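PDB 1WKR: polyporopepsin from Irpex lacteus, which hydrolyses proteins with broad specificity as a pepsin-family aspartic endopeptidase and clots milk. Local coordinates for residues 2-7 and 159-164; 140-145 and 317-322; 248-253 and 271-276. All blocks are in the same frame, centred on the assembly; numbering follows the deposited sequence.

Interaction 1: 2-7 and 159-164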
ATOM      1  N   ALA A   2      10.868  19.395  -3.159  1.00  7.54           N
ATOM      2  CA  ALA A   2      10.521  17.963  -2.798  1.00  7.26           C
ATOM      3  C   ALA A   2      11.093  17.651  -1.459  1.00  8.58           C
ATOM      4  O   ALA A   2      12.051  18.298  -0.917  1.00  9.16           O
ATOM      5  CB  ALA A   2      11.089  17.027  -3.836  1.00  7.31           C
ATOM      6  N   GLY A   3      10.490  16.660  -0.778  1.00  7.40           N
ATOM      7  CA  GLY A   3      11.007  16.240   0.529  1.00  7.72           C
ATOM      8  C   GLY A   3      10.608  14.820   0.789  1.00  7.32           C
ATOM      9  O   GLY A   3       9.597  14.304   0.255  1.00  7.18           O
ATOM     10  N   SER A   4      11.384  14.175   1.632  1.00  7.66           N
ATOM     11  CA  SER A   4      11.195  12.731   1.998  1.00  7.66           C
ATOM     12  C   SER A   4      10.865  12.600   3.427  1.00  8.39           C
ATOM     13  O   SER A   4      11.174  13.474   4.305  1.00  9.29           O
ATOM     14  CB  SER A   4      12.342  11.924   1.614  1.00  9.09           C
ATOM     15  OG  SER A   4      12.609  11.852   0.208  1.00 10.49           O
ATOM     16  N   VAL A   5      10.320  11.442   3.822  1.00  7.09           N
ATOM     17  CA  VAL A   5      10.091  11.019   5.200  1.00  7.83           C
ATOM     18  C   VAL A   5      10.435   9.575   5.335  1.00  6.89           C
ATOM     19  O   VAL A   5      10.071   8.763   4.437  1.00  6.56           O
ATOM     20  CB  VAL A   5       8.709  11.339   5.723  1.00 10.62           C
ATOM     21  CG1 VAL A   5       7.704  10.678   4.987  1.00 12.17           C
ATOM     22  CG2 VAL A   5       8.524  11.064   7.102  1.00 13.89           C
ATOM     23  N   PRO A   6      11.132   9.120   6.344  1.00  6.10           N
ATOM     24  CA  PRO A   6      11.403   7.646   6.534  1.00  6.35           C
ATOM     25  C   PRO A   6      10.117   6.958   6.866  1.00  6.32           C
ATOM     26  O   PRO A   6       9.184   7.526   7.385  1.00  6.95           O
ATOM     27  CB  PRO A   6      12.368   7.631   7.747  1.00  7.33           C
ATOM     28  CG  PRO A   6      12.807   9.007   7.916  1.00 11.91           C
ATOM     29  CD  PRO A   6      11.759   9.939   7.439  1.00  7.37           C
ATOM     30  N   ALA A   7      10.089   5.666   6.549  1.00  5.65           N
ATOM     31  CA  ALA A   7       8.902   4.829   6.839  1.00  6.02           C
ATOM     32  C   ALA A   7       9.398   3.511   7.465  1.00  5.17           C
ATOM     33  O   ALA A   7      10.459   2.978   7.133  1.00  5.98           O
ATOM     34  CB  ALA A   7       8.140   4.546   5.528  1.00  6.50           C
ATOM     35  N   GLU A 159      10.933   4.685   2.644  1.00  4.56           N
ATOM     36  CA  GLU A 159      10.950   6.146   2.394  1.00  4.98           C
ATOM     37  C   GLU A 159       9.771   6.526   1.558  1.00  4.63           C
ATOM     38  O   GLU A 159       9.423   5.835   0.603  1.00  5.27           O
ATOM     39  CB  GLU A 159      12.272   6.572   1.692  1.00  5.89           C
ATOM     40  CG  GLU A 159      12.380   8.095   1.494  1.00  7.47           C
ATOM     41  CD  GLU A 159      13.638   8.395   0.778  1.00  8.01           C
ATOM     42  OE1 GLU A 159      13.718   8.130  -0.467  1.00  7.96           O
ATOM     43  OE2 GLU A 159      14.531   8.980   1.382  1.00 12.26           O
ATOM     44  N   LEU A 160       9.162   7.640   1.891  1.00  4.19           N
ATOM     45  CA  LEU A 160       8.206   8.370   1.000  1.00  4.41           C
ATOM     46  C   LEU A 160       8.885   9.592   0.492  1.00  5.03           C
ATOM     47  O   LEU A 160       9.456  10.349   1.308  1.00  6.03           O
ATOM     48  CB  LEU A 160       6.926   8.755   1.732  1.00  5.86           C
ATOM     49  CG  LEU A 160       5.881   7.642   1.845  1.00  9.14           C
ATOM     50  CD1 LEU A 160       6.293   6.332   2.289  1.00 11.20           C
ATOM     51  CD2 LEU A 160       4.609   8.253   2.531  1.00 10.61           C
ATOM     52  N   THR A 161       8.790   9.875  -0.789  1.00  4.36           N
ATOM     53  CA  THR A 161       9.330  11.141  -1.352  1.00  4.36           C
ATOM     54  C   THR A 161       8.169  11.817  -2.059  1.00  4.36           C
ATOM     55  O   THR A 161       7.536  11.263  -2.976  1.00  4.80           O
ATOM     56  CB  THR A 161      10.471  10.929  -2.336  1.00  5.53           C
ATOM     57  OG1 THR A 161      11.515  10.140  -1.676  1.00  6.62           O
ATOM     58  CG2 THR A 161      11.088  12.223  -2.747  1.00  7.02           C
ATOM     59  N   PHE A 162       7.874  13.026  -1.634  1.00  4.67           N
ATOM     60  CA  PHE A 162       6.808  13.843  -2.238  1.00  4.27           C
ATOM     61  C   PHE A 162       7.446  14.827  -3.235  1.00  4.44           C
ATOM     62  O   PHE A 162       8.313  15.633  -2.862  1.00  5.79           O
ATOM     63  CB  PHE A 162       6.079  14.645  -1.159  1.00  4.47           C
ATOM     64  CG  PHE A 162       5.253  13.743  -0.236  1.00  5.01           C
ATOM     65  CD1 PHE A 162       3.942  13.410  -0.602  1.00  5.31           C
ATOM     66  CD2 PHE A 162       5.782  13.217   0.927  1.00  5.62           C
ATOM     67  CE1 PHE A 162       3.151  12.619   0.238  1.00  5.59           C
ATOM     68  CE2 PHE A 162       4.969  12.355   1.707  1.00  6.14           C
ATOM     69  CZ  PHE A 162       3.679  12.081   1.370  1.00  6.52           C
ATOM     70  N   GLY A 163       7.026  14.725  -4.471  1.00  4.81           N
ATOM     71  CA  GLY A 163       7.420  15.705  -5.491  1.00  5.80           C
ATOM     72  C   GLY A 163       8.608  15.285  -6.347  1.00  6.54           C
ATOM     73  O   GLY A 163       8.973  16.070  -7.238  1.00  7.64           O
ATOM     74  N   ALA A 164       9.191  14.115  -6.099  1.00  5.67           N
ATOM     75  CA  ALA A 164      10.371  13.649  -6.858  1.00  6.15           C
ATOM     76  C   ALA A 164      10.540  12.168  -6.592  1.00  5.34           C
ATOM     77  O   ALA A 164       9.950  11.606  -5.674  1.00  6.01           O
ATOM     78  CB  ALA A 164      11.615  14.376  -6.372  1.00  7.34           C
TER
HETATM   79  O   HOH W   1      15.793  11.491   0.544  1.00 33.04           O

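Interaction 2: 140-145 and 317-322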
ATOM      1  N   THR A 140       6.010  18.839  -8.449  1.00  6.47           N
ATOM      2  CA  THR A 140       5.006  18.115  -9.315  1.00  6.22           C
ATOM      3  C   THR A 140       4.208  17.242  -8.365  1.00  5.11           C
ATOM      4  O   THR A 140       4.605  17.007  -7.217  1.00  5.41           O
ATOM      5  CB  THR A 140       5.704  17.375 -10.425  1.00  6.96           C
ATOM      6  OG1 THR A 140       4.719  16.936 -11.368  1.00  8.16           O
ATOM      7  CG2 THR A 140       6.533  16.172  -9.925  1.00  8.13           C
ATOM      8  N   ASN A 141       3.015  16.866  -8.816  1.00  4.54           N
ATOM      9  CA  ASN A 141       2.067  16.198  -7.924  1.00  4.48           C
ATOM     10  C   ASN A 141       2.267  14.721  -8.018  1.00  3.93           C
ATOM     11  O   ASN A 141       1.729  14.000  -8.871  1.00  4.33           O
ATOM     12  CB  ASN A 141       0.637  16.626  -8.291  1.00  5.35           C
ATOM     13  CG  ASN A 141      -0.361  16.232  -7.239  1.00  4.37           C
ATOM     14  OD1 ASN A 141      -0.062  15.431  -6.351  1.00  5.82           O
ATOM     15  ND2 ASN A 141      -1.586  16.794  -7.337  1.00  5.76           N
ATOM     16  N   LEU A 142       3.173  14.214  -7.142  1.00  4.74           N
ATOM     17  CA  LEU A 142       3.703  12.860  -7.216  1.00  4.78           C
ATOM     18  C   LEU A 142       4.159  12.431  -5.855  1.00  4.65           C
ATOM     19  O   LEU A 142       4.679  13.212  -5.077  1.00  4.47           O
ATOM     20  CB  LEU A 142       4.823  12.916  -8.237  1.00  8.29           C
ATOM     21  CG  LEU A 142       5.732  11.707  -8.479  1.00  9.01           C
ATOM     22  CD1 LEU A 142       6.260  11.744  -9.909  1.00 10.49           C
ATOM     23  CD2 LEU A 142       6.832  11.615  -7.398  1.00  7.57           C
ATOM     24  N   LEU A 143       4.055  11.103  -5.621  1.00  3.96           N
ATOM     25  CA  LEU A 143       4.603  10.434  -4.449  1.00  3.90           C
ATOM     26  C   LEU A 143       5.373   9.237  -4.938  1.00  4.01           C
ATOM     27  O   LEU A 143       4.864   8.479  -5.737  1.00  4.55           O
ATOM     28  CB  LEU A 143       3.426   9.969  -3.520  1.00  4.87           C
ATOM     29  CG  LEU A 143       3.880   8.993  -2.416  1.00  4.69           C
ATOM     30  CD1 LEU A 143       4.813   9.605  -1.402  1.00  6.30           C
ATOM     31  CD2 LEU A 143       2.627   8.474  -1.698  1.00  7.08           C
ATOM     32  N   ALA A 144       6.576   8.990  -4.422  1.00  3.55           N
ATOM     33  CA  ALA A 144       7.366   7.796  -4.753  1.00  3.71           C
ATOM     34  C   ALA A 144       7.676   7.068  -3.489  1.00  3.59           C
ATOM     35  O   ALA A 144       8.072   7.672  -2.447  1.00  5.02           O
ATOM     36  CB  ALA A 144       8.627   8.208  -5.479  1.00  5.17           C
ATOM     37  N   VAL A 145       7.516   5.736  -3.469  1.00  3.85           N
ATOM     38  CA  VAL A 145       7.583   4.924  -2.258  1.00  4.17           C
ATOM     39  C   VAL A 145       8.647   3.866  -2.413  1.00  3.23           C
ATOM     40  O   VAL A 145       8.636   3.058  -3.358  1.00  4.27           O
ATOM     41  CB  VAL A 145       6.212   4.253  -2.015  1.00  3.78           C
ATOM     42  CG1 VAL A 145       6.312   3.291  -0.832  1.00  5.44           C
ATOM     43  CG2 VAL A 145       5.144   5.273  -1.792  1.00  5.50           C
ATOM     44  N   TYR A 317      10.366  -0.482  -6.513  1.00  3.72           N
ATOM     45  CA  TYR A 317      10.142   0.943  -6.221  1.00  3.38           C
ATOM     46  C   TYR A 317       8.887   1.391  -6.980  1.00  3.51           C
ATOM     47  O   TYR A 317       8.715   0.989  -8.148  1.00  4.06           O
ATOM     48  CB  TYR A 317      11.346   1.752  -6.711  1.00  4.18           C
ATOM     49  CG  TYR A 317      11.341   3.208  -6.318  1.00  3.99           C
ATOM     50  CD1 TYR A 317      11.406   3.585  -4.973  1.00  4.68           C
ATOM     51  CD2 TYR A 317      11.341   4.225  -7.270  1.00  5.16           C
ATOM     52  CE1 TYR A 317      11.468   4.917  -4.577  1.00  4.45           C
ATOM     53  CE2 TYR A 317      11.456   5.557  -6.873  1.00  4.74           C
ATOM     54  CZ  TYR A 317      11.510   5.876  -5.571  1.00  4.79           C
ATOM     55  OH  TYR A 317      11.628   7.227  -5.170  1.00  5.49           O
ATOM     56  N   SER A 318       8.049   2.209  -6.373  1.00  3.34           N
ATOM     57  CA  SER A 318       6.759   2.600  -7.043  1.00  4.04           C
ATOM     58  C   SER A 318       6.584   4.083  -7.006  1.00  3.81           C
ATOM     59  O   SER A 318       6.927   4.784  -6.066  1.00  3.77           O
ATOM     60  CB  SER A 318       5.602   1.844  -6.391  1.00  3.52           C
ATOM     61  OG  SER A 318       5.507   2.030  -4.981  1.00  4.48           O
ATOM     62  N   VAL A 319       6.004   4.581  -8.113  1.00  3.66           N
ATOM     63  CA  VAL A 319       5.804   6.015  -8.344  1.00  3.69           C
ATOM     64  C   VAL A 319       4.309   6.250  -8.651  1.00  3.81           C
ATOM     65  O   VAL A 319       3.791   5.712  -9.593  1.00  4.43           O
ATOM     66  CB  VAL A 319       6.685   6.546  -9.474  1.00  4.56           C
ATOM     67  CG1 VAL A 319       6.474   8.069  -9.608  1.00  5.19           C
ATOM     68  CG2 VAL A 319       8.178   6.202  -9.228  1.00  5.64           C
ATOM     69  N   TYR A 320       3.697   7.106  -7.837  1.00  3.35           N
ATOM     70  CA  TYR A 320       2.262   7.372  -7.881  1.00  3.94           C
ATOM     71  C   TYR A 320       2.149   8.828  -8.409  1.00  3.45           C
ATOM     72  O   TYR A 320       2.319   9.781  -7.664  1.00  3.62           O
ATOM     73  CB  TYR A 320       1.635   7.225  -6.508  1.00  4.09           C
ATOM     74  CG  TYR A 320       1.883   5.837  -5.938  1.00  3.07           C
ATOM     75  CD1 TYR A 320       3.039   5.559  -5.254  1.00  3.72           C
ATOM     76  CD2 TYR A 320       0.988   4.804  -6.172  1.00  4.48           C
ATOM     77  CE1 TYR A 320       3.360   4.277  -4.822  1.00  4.07           C
ATOM     78  CE2 TYR A 320       1.284   3.479  -5.700  1.00  3.96           C
ATOM     79  CZ  TYR A 320       2.464   3.284  -5.055  1.00  4.27           C
ATOM     80  OH  TYR A 320       2.776   1.984  -4.615  1.00  5.11           O
ATOM     81  N   ASP A 321       2.001   8.951  -9.727  1.00  3.98           N
ATOM     82  CA  ASP A 321       2.109  10.267 -10.389  1.00  3.88           C
ATOM     83  C   ASP A 321       0.719  10.818 -10.687  1.00  3.78           C
ATOM     84  O   ASP A 321       0.062  10.384 -11.626  1.00  4.20           O
ATOM     85  CB  ASP A 321       2.945  10.039 -11.666  1.00  4.85           C
ATOM     86  CG  ASP A 321       3.247  11.318 -12.414  1.00  4.31           C
ATOM     87  OD1 ASP A 321       2.621  12.364 -12.141  1.00  5.05           O
ATOM     88  OD2 ASP A 321       4.128  11.297 -13.308  1.00  4.58           O
ATOM     89  N   THR A 322       0.279  11.718  -9.835  1.00  3.89           N
ATOM     90  CA  THR A 322      -1.043  12.360 -10.045  1.00  4.13           C
ATOM     91  C   THR A 322      -1.059  13.312 -11.219  1.00  4.61           C
ATOM     92  O   THR A 322      -1.964  13.278 -12.029  1.00  4.79           O
ATOM     93  CB  THR A 322      -1.491  13.113  -8.768  1.00  3.70           C
ATOM     94  OG1 THR A 322      -1.688  12.107  -7.726  1.00  4.74           O
ATOM     95  CG2 THR A 322      -2.833  13.866  -9.010  1.00  4.69           C
TER
HETATM   96  O   HOH W   2       4.684  14.274 -11.954  1.00 11.21           O
HETATM   97  O   HOH W   3      -1.941  13.646  -5.563  1.00  5.81           O
HETATM   98  O   HOH W   4      11.094   7.556  -2.579  1.00  7.76           O
HETATM   99  O   HOH W   5       7.293   0.600  -3.526  1.00  4.32           O

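Interaction 3: 248-253 and 271-276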
ATOM      1  N   ALA A 248      10.820 -29.309  -0.406  1.00  7.18           N
ATOM      2  CA  ALA A 248      11.035 -29.586  -1.788  1.00  7.45           C
ATOM      3  C   ALA A 248      10.302 -28.642  -2.693  1.00  6.92           C
ATOM      4  O   ALA A 248      10.751 -28.193  -3.742  1.00  7.73           O
ATOM      5  CB  ALA A 248      10.616 -31.052  -2.119  1.00  9.33           C
ATOM      6  N   GLN A 249       9.016 -28.318  -2.330  1.00  6.21           N
ATOM      7  CA  GLN A 249       8.249 -27.431  -3.184  1.00  6.98           C
ATOM      8  C   GLN A 249       8.856 -25.986  -3.165  1.00  5.44           C
ATOM      9  O   GLN A 249       8.820 -25.366  -4.213  1.00  6.34           O
ATOM     10  CB  GLN A 249       6.785 -27.343  -2.644  1.00  6.63           C
ATOM     11  CG  GLN A 249       6.031 -28.668  -2.982  1.00  7.52           C
ATOM     12  CD  GLN A 249       4.701 -28.703  -2.195  1.00  7.56           C
ATOM     13  OE1 GLN A 249       4.489 -28.025  -1.218  1.00  7.29           O
ATOM     14  NE2 GLN A 249       3.775 -29.519  -2.755  1.00  9.60           N
ATOM     15  N   TYR A 250       9.414 -25.556  -2.060  1.00  4.89           N
ATOM     16  CA  TYR A 250      10.102 -24.248  -2.071  1.00  4.62           C
ATOM     17  C   TYR A 250      11.336 -24.299  -2.954  1.00  4.77           C
ATOM     18  O   TYR A 250      11.573 -23.400  -3.742  1.00  4.70           O
ATOM     19  CB  TYR A 250      10.444 -23.775  -0.674  1.00  4.61           C
ATOM     20  CG  TYR A 250      11.205 -22.454  -0.735  1.00  4.52           C
ATOM     21  CD1 TYR A 250      10.589 -21.277  -1.206  1.00  4.48           C
ATOM     22  CD2 TYR A 250      12.568 -22.374  -0.430  1.00  4.66           C
ATOM     23  CE1 TYR A 250      11.271 -20.089  -1.361  1.00  4.79           C
ATOM     24  CE2 TYR A 250      13.270 -21.176  -0.550  1.00  5.01           C
ATOM     25  CZ  TYR A 250      12.593 -20.043  -1.036  1.00  4.24           C
ATOM     26  OH  TYR A 250      13.291 -18.882  -1.180  1.00  5.97           O
ATOM     27  N   ALA A 251      12.093 -25.419  -2.862  1.00  5.21           N
ATOM     28  CA  ALA A 251      13.276 -25.532  -3.724  1.00  4.80           C
ATOM     29  C   ALA A 251      12.928 -25.439  -5.199  1.00  4.50           C
ATOM     30  O   ALA A 251      13.664 -24.918  -6.006  1.00  5.34           O
ATOM     31  CB  ALA A 251      13.999 -26.816  -3.436  1.00  5.24           C
ATOM     32  N   ASN A 252      11.743 -25.939  -5.580  1.00  4.97           N
ATOM     33  CA  ASN A 252      11.228 -25.919  -6.936  1.00  5.60           C
ATOM     34  C   ASN A 252      10.385 -24.739  -7.291  1.00  5.52           C
ATOM     35  O   ASN A 252       9.877 -24.623  -8.429  1.00  6.60           O
ATOM     36  CB  ASN A 252      10.441 -27.229  -7.189  1.00  7.52           C
ATOM     37  CG  ASN A 252      11.369 -28.400  -7.339  1.00  7.92           C
ATOM     38  OD1 ASN A 252      12.295 -28.389  -8.131  1.00 11.01           O
ATOM     39  ND2 ASN A 252      11.145 -29.366  -6.488  1.00 12.58           N
ATOM     40  N   LEU A 253      10.167 -23.813  -6.366  1.00  4.68           N
ATOM     41  CA  LEU A 253       9.320 -22.631  -6.619  1.00  4.75           C
ATOM     42  C   LEU A 253       9.929 -21.738  -7.674  1.00  4.62           C
ATOM     43  O   LEU A 253      11.099 -21.359  -7.555  1.00  6.06           O
ATOM     44  CB  LEU A 253       9.101 -21.880  -5.308  1.00  4.30           C
ATOM     45  CG  LEU A 253       8.136 -20.669  -5.368  1.00  4.01           C
ATOM     46  CD1 LEU A 253       6.734 -21.046  -5.779  1.00  5.45           C
ATOM     47  CD2 LEU A 253       8.111 -19.931  -4.021  1.00  4.68           C
ATOM     48  N   ALA A 271      10.924 -13.808  -2.814  1.00  3.37           N
ATOM     49  CA  ALA A 271       9.974 -12.690  -2.649  1.00  3.73           C
ATOM     50  C   ALA A 271       8.563 -13.184  -2.432  1.00  3.36           C
ATOM     51  O   ALA A 271       7.702 -12.403  -1.963  1.00  3.94           O
ATOM     52  CB  ALA A 271       9.998 -11.826  -3.907  1.00  3.42           C
ATOM     53  N   GLN A 272       8.245 -14.430  -2.792  1.00  3.21           N
ATOM     54  CA  GLN A 272       6.890 -14.987  -2.638  1.00  3.23           C
ATOM     55  C   GLN A 272       6.623 -15.549  -1.280  1.00  3.45           C
ATOM     56  O   GLN A 272       5.507 -16.007  -1.039  1.00  4.05           O
ATOM     57  CB  GLN A 272       6.661 -16.077  -3.695  1.00  3.98           C
ATOM     58  CG  GLN A 272       6.460 -15.499  -5.113  1.00  3.57           C
ATOM     59  CD  GLN A 272       6.472 -16.598  -6.147  1.00  3.75           C
ATOM     60  OE1 GLN A 272       5.605 -17.480  -6.152  1.00  5.85           O
ATOM     61  NE2 GLN A 272       7.460 -16.602  -6.992  1.00  4.99           N
ATOM     62  N   ILE A 273       7.608 -15.521  -0.370  1.00  3.84           N
ATOM     63  CA  ILE A 273       7.435 -16.146   0.963  1.00  3.98           C
ATOM     64  C   ILE A 273       7.512 -15.101   2.049  1.00  4.32           C
ATOM     65  O   ILE A 273       8.160 -14.055   1.921  1.00  4.60           O
ATOM     66  CB  ILE A 273       8.418 -17.339   1.207  1.00  4.10           C
ATOM     67  CG1 ILE A 273       9.809 -16.858   1.642  1.00  4.37           C
ATOM     68  CG2 ILE A 273       8.417 -18.238  -0.018  1.00  4.75           C
ATOM     69  CD1 ILE A 273      10.748 -18.000   1.985  1.00  5.03           C
ATOM     70  N   TRP A 274       6.821 -15.387   3.190  1.00  4.06           N
ATOM     71  CA  TRP A 274       6.897 -14.571   4.382  1.00  4.19           C
ATOM     72  C   TRP A 274       8.298 -14.689   4.999  1.00  4.19           C
ATOM     73  O   TRP A 274       8.874 -15.817   4.918  1.00  4.78           O
ATOM     74  CB  TRP A 274       5.812 -15.032   5.366  1.00  4.83           C
ATOM     75  CG  TRP A 274       5.719 -14.262   6.627  1.00  6.13           C
ATOM     76  CD1 TRP A 274       6.362 -14.476   7.778  1.00  6.73           C
ATOM     77  CD2 TRP A 274       4.936 -13.055   6.828  1.00  8.02           C
ATOM     78  NE1 TRP A 274       6.072 -13.492   8.722  1.00  8.04           N
ATOM     79  CE2 TRP A 274       5.212 -12.628   8.135  1.00  8.30           C
ATOM     80  CE3 TRP A 274       4.101 -12.286   6.028  1.00 10.10           C
ATOM     81  CZ2 TRP A 274       4.637 -11.415   8.709  1.00 10.48           C
ATOM     82  CZ3 TRP A 274       3.466 -11.163   6.564  1.00 11.85           C
ATOM     83  CH2 TRP A 274       3.787 -10.703   7.855  1.00 11.07           C
ATOM     84  N   PRO A 275       8.869 -13.661   5.562  1.00  4.38           N
ATOM     85  CA  PRO A 275      10.212 -13.790   6.188  1.00  4.74           C
ATOM     86  C   PRO A 275      10.211 -14.858   7.269  1.00  5.23           C
ATOM     87  O   PRO A 275       9.537 -14.735   8.304  1.00  5.86           O
ATOM     88  CB  PRO A 275      10.461 -12.384   6.755  1.00  5.90           C
ATOM     89  CG  PRO A 275       9.133 -11.689   6.829  1.00  6.74           C
ATOM     90  CD  PRO A 275       8.374 -12.274   5.649  1.00  6.03           C
ATOM     91  N   ARG A 276      10.974 -15.941   7.020  1.00  5.48           N
ATOM     92  CA  ARG A 276      10.847 -17.117   7.868  1.00  5.76           C
ATOM     93  C   ARG A 276      11.327 -16.908   9.308  1.00  6.91           C
ATOM     94  O   ARG A 276      10.735 -17.535  10.223  1.00  8.04           O
ATOM     95  CB  ARG A 276      11.593 -18.282   7.253  1.00  6.01           C
ATOM     96  CG  ARG A 276      10.859 -18.826   6.031  1.00  5.73           C
ATOM     97  CD  ARG A 276      11.634 -19.874   5.268  1.00  5.68           C
ATOM     98  NE  ARG A 276      12.722 -19.244   4.485  1.00  5.27           N
ATOM     99  CZ  ARG A 276      13.433 -19.909   3.559  1.00  5.24           C
ATOM    100  NH1 ARG A 276      13.289 -21.223   3.395  1.00  6.29           N
ATOM    101  NH2 ARG A 276      14.272 -19.244   2.779  1.00  5.64           N
TER

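Interaction 1: 2-7 and 159-164
Residues 3-7 and 159-162 pair antiparallel as the first two strands of the six-stranded interdomain sheet of the pepsin fold, their axes 162° apart in direction. The backbone evidence is two closed pairs of hydrogen bonds. At Gly3 and Phe162 the bond from Phe162 N to Gly3 O is 2.9 Å and lies nearly along the C=O axis, while the return bond from Gly3 N to Phe162 O is longer at 3.2 Å. Val5 and Leu160 form the second pair, with Leu160 N approaching Val5 O in the same way. At the non-hydrogen-bonded pairs, CA-H...O contacts fill in, the closest running from Ser4 CA to Leu160 O at 3.0 Å.

Most apolar contact falls on the face that carries Val5, Leu160 and Phe162. Val5 and Leu160 lie side by side, pointing the same way; Val5 CG1, in the crowded position between backbone N and carbonyl carbon (chi1 62°), reaches Leu160 CB at 3.9 Å. Strand 14-20, paired with the other side of 3-9, continues this packing through Val16, and Leu143 meets both Leu160 and Phe162. The side chain of Leu160 is about 9 Å from that of catalytic Asp32, consistent with this face being turned toward the active site.

Polar contact belongs to the other face, with Ser4, Thr161 and Glu159. The extended Glu159 chain runs alongside Ser4, and its OE1 lies near Asp166 OD2, a like-charge approach that would tend to favour protonation of one of the two acids. A water donates to Glu159 OE2 and bonds Ser4 OG. Each beside its own backbone N, Ser4 OG and Thr161 OG1 meet tip to tip in a 2.8 Å hydrogen bond.

Interaction 2: 140-145 and 317-322
Strands 142-145 and 317-321 run antiparallel, 168° between their directions and 4.7 Å between axes, as the central pair of the six-stranded interdomain sheet of the pepsin fold, where strands from the two halves of the chain meet. Four nearly straight bonds close the pairs Leu143-Tyr320 and Val145-Ser318; Tyr320 N approaches Leu143 O nearly along its C=O axis at 2.8 Å. Regular pairing loosens at the start of 142-145 and the end of 317-321, where Asn141 centres an inverse gamma turn and Thr322 N makes only a weak bond to Asn141 O.

On the face of Leu143, Val145, Ser318 and Tyr320, a polar chain is threaded through the apolar groups. Tyr320 OH donates to Ser318 OG (2.8 Å), which sits in the crowded position between backbone N and carbonyl carbon (chi1 56°). Ser318 OG in turn donates to a water that donates to Val145 O, so that carbonyl receives the water as well as Ser318 N. The Tyr320 ring is packed by Val145 CG2, 3.7 Å from Tyr320 CE1, has Leu143 O in plane at its edge, and meets Trp189 edge-to-face. Its side chain lies about 7 Å from that of catalytic Asp212.

On the opposite face Leu142 crosses Val319 obliquely, Leu142 CD1 lying 3.7 Å from Val319 CG1; the same methyl also lies against the Asp321 carboxylate. Asp321 OD2 is held by a salt bridge to Arg326 NE and a bond from Asn324 ND2, while a water joins Asp321 OD1 to Thr140 OG1. Tyr317, with CG anti to the backbone N (chi1 -172°), brings its hydroxyl, which accepts from Asp166 N and is hydrogen-bonded to a water, to a tight 3.2 Å between Tyr317 OH and Ala144 CB.

Interaction 3: 248-253 and 271-276
Gln272 NE2 is gripped by three carbonyls, with full hydrogen bonds to Gln254 O and Leu267 O and a weak one to Thr268 O, while the other branch of the amide, OE1, bonds Tyr228 OH. So fixed, the amide offers Leu253 a firm flank: Leu253 CD1 rests 3.8 Å from Gln272 OE1, and no hydrogen bond crosses between 248-253 and 271-276.

The rest is side-chain packing round the Tyr250 ring in the C-terminal lobe of the pepsin fold, apolar from Ile273 and charged from Arg276. Tyr250, with CG anti to its backbone N (chi1 177°), extends from the helix across Ile273 at about a right angle, Ile273 CG2 standing 3.7 Å from Tyr250 CE1. The Tyr250 hydroxyl is hydrogen-bonded to Asn270 ND2. Arg276 approaches the CE2 side of the ring obliquely, NH1 3.9 Å from Tyr250 CE2, with the guanidinium plane turned 66° from the ring. Ile273 CD1 lies 3.3 Å above one face of that guanidinium, offset toward the rim; Arg276 NE forms a salt bridge with the terminal carboxylate of Asn340.

Overall, helix 247-251, through Tyr250, and Leu253 just after it pack onto the loop between strands 263-267 and 289-295, with Val289 of the latter strand touching both Tyr250 and Ile273.

How the interactions relate
Interactions 1 and 2 belong to the same interdomain sheet and are joined directly, since strands 142-146 and 155-162 are neighbours in it: Thr161 N is probably bonded to Ala144 O at 2.8 Å and Gly163 N to Leu142 O at 2.9 Å. Both join sequence-distant segments through backbone bonding. Interaction 2 is the buried middle, joining strands from the two halves of the chain; interaction 1 lies further from the middle of the six strands and is partly exposed. Interaction 3, about 31 Å from interaction 2 between centres, is nested within the loop that interaction 2 closes. Though also buried, it depends on side chains alone and lies away from the catalytic aspartates.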